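Local coordinates for ADP-ribosylation factor-binding protein GGA1 (Saccharomyces cerevisiae, PDB 5CN2), which may help regulate membrane traffic through the trans-Golgi network, binds ARF1 and ARF2, and is represented here by its C-terminal gamma-adaptin ear (GAE) domain, at residues 89-92 with 93-97. Numbering follows the deposited sequence.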
ATOM      1  N   GLU A  89      -4.664  11.754   7.725  1.00 41.10           N
ATOM      2  CA  GLU A  89      -4.984  13.054   8.286  1.00 43.06           C
ATOM      3  C   GLU A  89      -5.266  12.933   9.773  1.00 42.22           C
ATOM      4  O   GLU A  89      -5.759  11.908  10.225  1.00 45.90           O
ATOM      5  CB  GLU A  89      -6.231  13.619   7.622  1.00 44.57           C
ATOM      6  CG  GLU A  89      -5.990  14.569   6.486  1.00 47.57           C
ATOM      7  CD  GLU A  89      -7.302  15.038   5.856  1.00 53.55           C
ATOM      8  OE1 GLU A  89      -8.162  14.167   5.545  1.00 50.65           O
ATOM      9  OE2 GLU A  89      -7.477  16.273   5.683  1.00 57.34           O
ATOM     10  N   GLY A  90      -4.988  13.993  10.520  1.00 41.18           N
ATOM     11  CA  GLY A  90      -5.364  14.034  11.925  1.00 41.80           C
ATOM     12  C   GLY A  90      -4.211  14.322  12.858  1.00 42.84           C
ATOM     13  O   GLY A  90      -3.094  14.626  12.433  1.00 38.34           O
ATOM     14  N   ILE A  91      -4.493  14.203  14.144  1.00 43.52           N
ATOM     15  CA  ILE A  91      -3.590  14.703  15.146  1.00 46.93           C
ATOM     16  C   ILE A  91      -2.222  13.995  15.046  1.00 43.56           C
ATOM     17  O   ILE A  91      -1.174  14.635  15.102  1.00 43.44           O
ATOM     18  CB  ILE A  91      -4.255  14.667  16.559  1.00 50.96           C
ATOM     19  CG1 ILE A  91      -3.430  15.454  17.598  1.00 54.68           C
ATOM     20  CG2 ILE A  91      -4.482  13.243  17.042  1.00 47.36           C
ATOM     21  CD1 ILE A  91      -3.159  16.916  17.256  1.00 54.79           C
ATOM     22  N   SER A  92      -2.220  12.697  14.819  1.00 43.79           N
ATOM     23  CA  SER A  92      -0.946  11.977  14.720  1.00 46.50           C
ATOM     24  C   SER A  92      -0.030  12.442  13.581  1.00 45.15           C
ATOM     25  O   SER A  92       1.184  12.391  13.721  1.00 43.68           O
ATOM     26  CB  SER A  92      -1.184  10.483  14.619  1.00 46.77           C
ATOM     27  OG  SER A  92      -1.497   9.999  15.906  1.00 52.01           O
ATOM     28  N   VAL A  93      -0.615  12.893  12.473  1.00 43.36           N
ATOM     29  CA  VAL A  93       0.150  13.511  11.398  1.00 43.03           C
ATOM     30  C   VAL A  93       0.719  14.850  11.869  1.00 44.60           C
ATOM     31  O   VAL A  93       1.852  15.190  11.558  1.00 41.56           O
ATOM     32  CB  VAL A  93      -0.690  13.704  10.115  1.00 41.60           C
ATOM     33  CG1 VAL A  93       0.066  14.509   9.082  1.00 41.62           C
ATOM     34  CG2 VAL A  93      -1.058  12.355   9.523  1.00 42.89           C
ATOM     35  N   ASN A  94      -0.058  15.590  12.653  1.00 45.64           N
ATOM     36  CA  ASN A  94       0.387  16.878  13.169  1.00 46.06           C
ATOM     37  C   ASN A  94       1.481  16.787  14.242  1.00 42.09           C
ATOM     38  O   ASN A  94       2.381  17.610  14.308  1.00 45.12           O
ATOM     39  CB  ASN A  94      -0.806  17.620  13.757  1.00 52.94           C
ATOM     40  CG  ASN A  94      -0.720  19.104  13.532  1.00 55.93           C
ATOM     41  OD1 ASN A  94      -1.260  19.625  12.545  1.00 55.56           O
ATOM     42  ND2 ASN A  94      -0.016  19.802  14.432  1.00 58.67           N
ATOM     43  N   LEU A  95       1.388  15.789  15.096  1.00 43.03           N
ATOM     44  CA  LEU A  95       2.337  15.628  16.190  1.00 45.38           C
ATOM     45  C   LEU A  95       3.669  14.963  15.793  1.00 45.95           C
ATOM     46  O   LEU A  95       4.553  14.816  16.631  1.00 42.75           O
ATOM     47  CB  LEU A  95       1.667  14.868  17.346  1.00 45.26           C
ATOM     48  CG  LEU A  95       0.617  15.729  18.070  1.00 48.86           C
ATOM     49  CD1 LEU A  95      -0.283  14.899  18.965  1.00 48.86           C
ATOM     50  CD2 LEU A  95       1.296  16.810  18.901  1.00 48.39           C
ATOM     51  N   GLY A  96       3.804  14.577  14.524  1.00 47.71           N
ATOM     52  CA  GLY A  96       5.015  13.922  14.024  1.00 50.72           C
ATOM     53  C   GLY A  96       5.306  12.628  14.763  1.00 48.72           C
ATOM     54  O   GLY A  96       6.456  12.244  14.937  1.00 47.43           O
ATOM     55  N   LYS A  97       4.238  12.002  15.236  1.00 50.34           N
ATOM     56  CA  LYS A  97       4.277  10.703  15.865  1.00 52.18           C
ATOM     57  C   LYS A  97       4.426   9.616  14.801  1.00 50.38           C
ATOM     58  O   LYS A  97       4.008   9.810  13.659  1.00 47.30           O
ATOM     59  CB  LYS A  97       2.960  10.465  16.614  1.00 59.05           C
ATOM     60  CG  LYS A  97       3.062  10.620  18.121  1.00 64.14           C
ATOM     61  CD  LYS A  97       1.688  10.711  18.762  1.00 64.85           C
ATOM     62  CE  LYS A  97       1.814  10.916  20.263  1.00 67.89           C
ATOM     63  NZ  LYS A  97       0.554  11.448  20.849  1.00 67.91           N
TER
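Glu-89, the last residue of strand 78-89, meets Val-93 through its backbone: CG2 of Val-93 lies 4.1 Å from Glu-89 N. That methyl reaches back because it sits beside its own backbone N, while CG1 is anti to it (chi1 172°); Val-93, the buried member, also packs on Leu-35 of the neighbouring strand. Gly-90 takes the N-cap position, with backbone angles that call for glycine. Its O accepts the N-H of Asn-94 at 3.2 Å and a weak bond from Val-93 N at 3.0 Å, bent to 124° at the hydrogen. Ile-91 O receives Leu-95 N at 2.8 Å, with 151° at the hydrogen. Beyond the backbone, the two side chains slant across each other, Ile-91 CG1 touching Leu-95 CD1 at a tight 3.5 Å. Ser-92 O is approached at 3.4 Å by Lys-97 N in a weak bond, part of a Schellman motif whose positive-phi residue is Gly-96. Glycines thus bracket a single helical turn joining strand 78-89 to strand 99-109, across the two sheets of the ear domain. All four hydrogen bonds between the segments are main chain to main chain, two of them weak, so backbone bonding and the end caps hold the turn, while exposed Ile-91 and Leu-95 contribute one apolar contact.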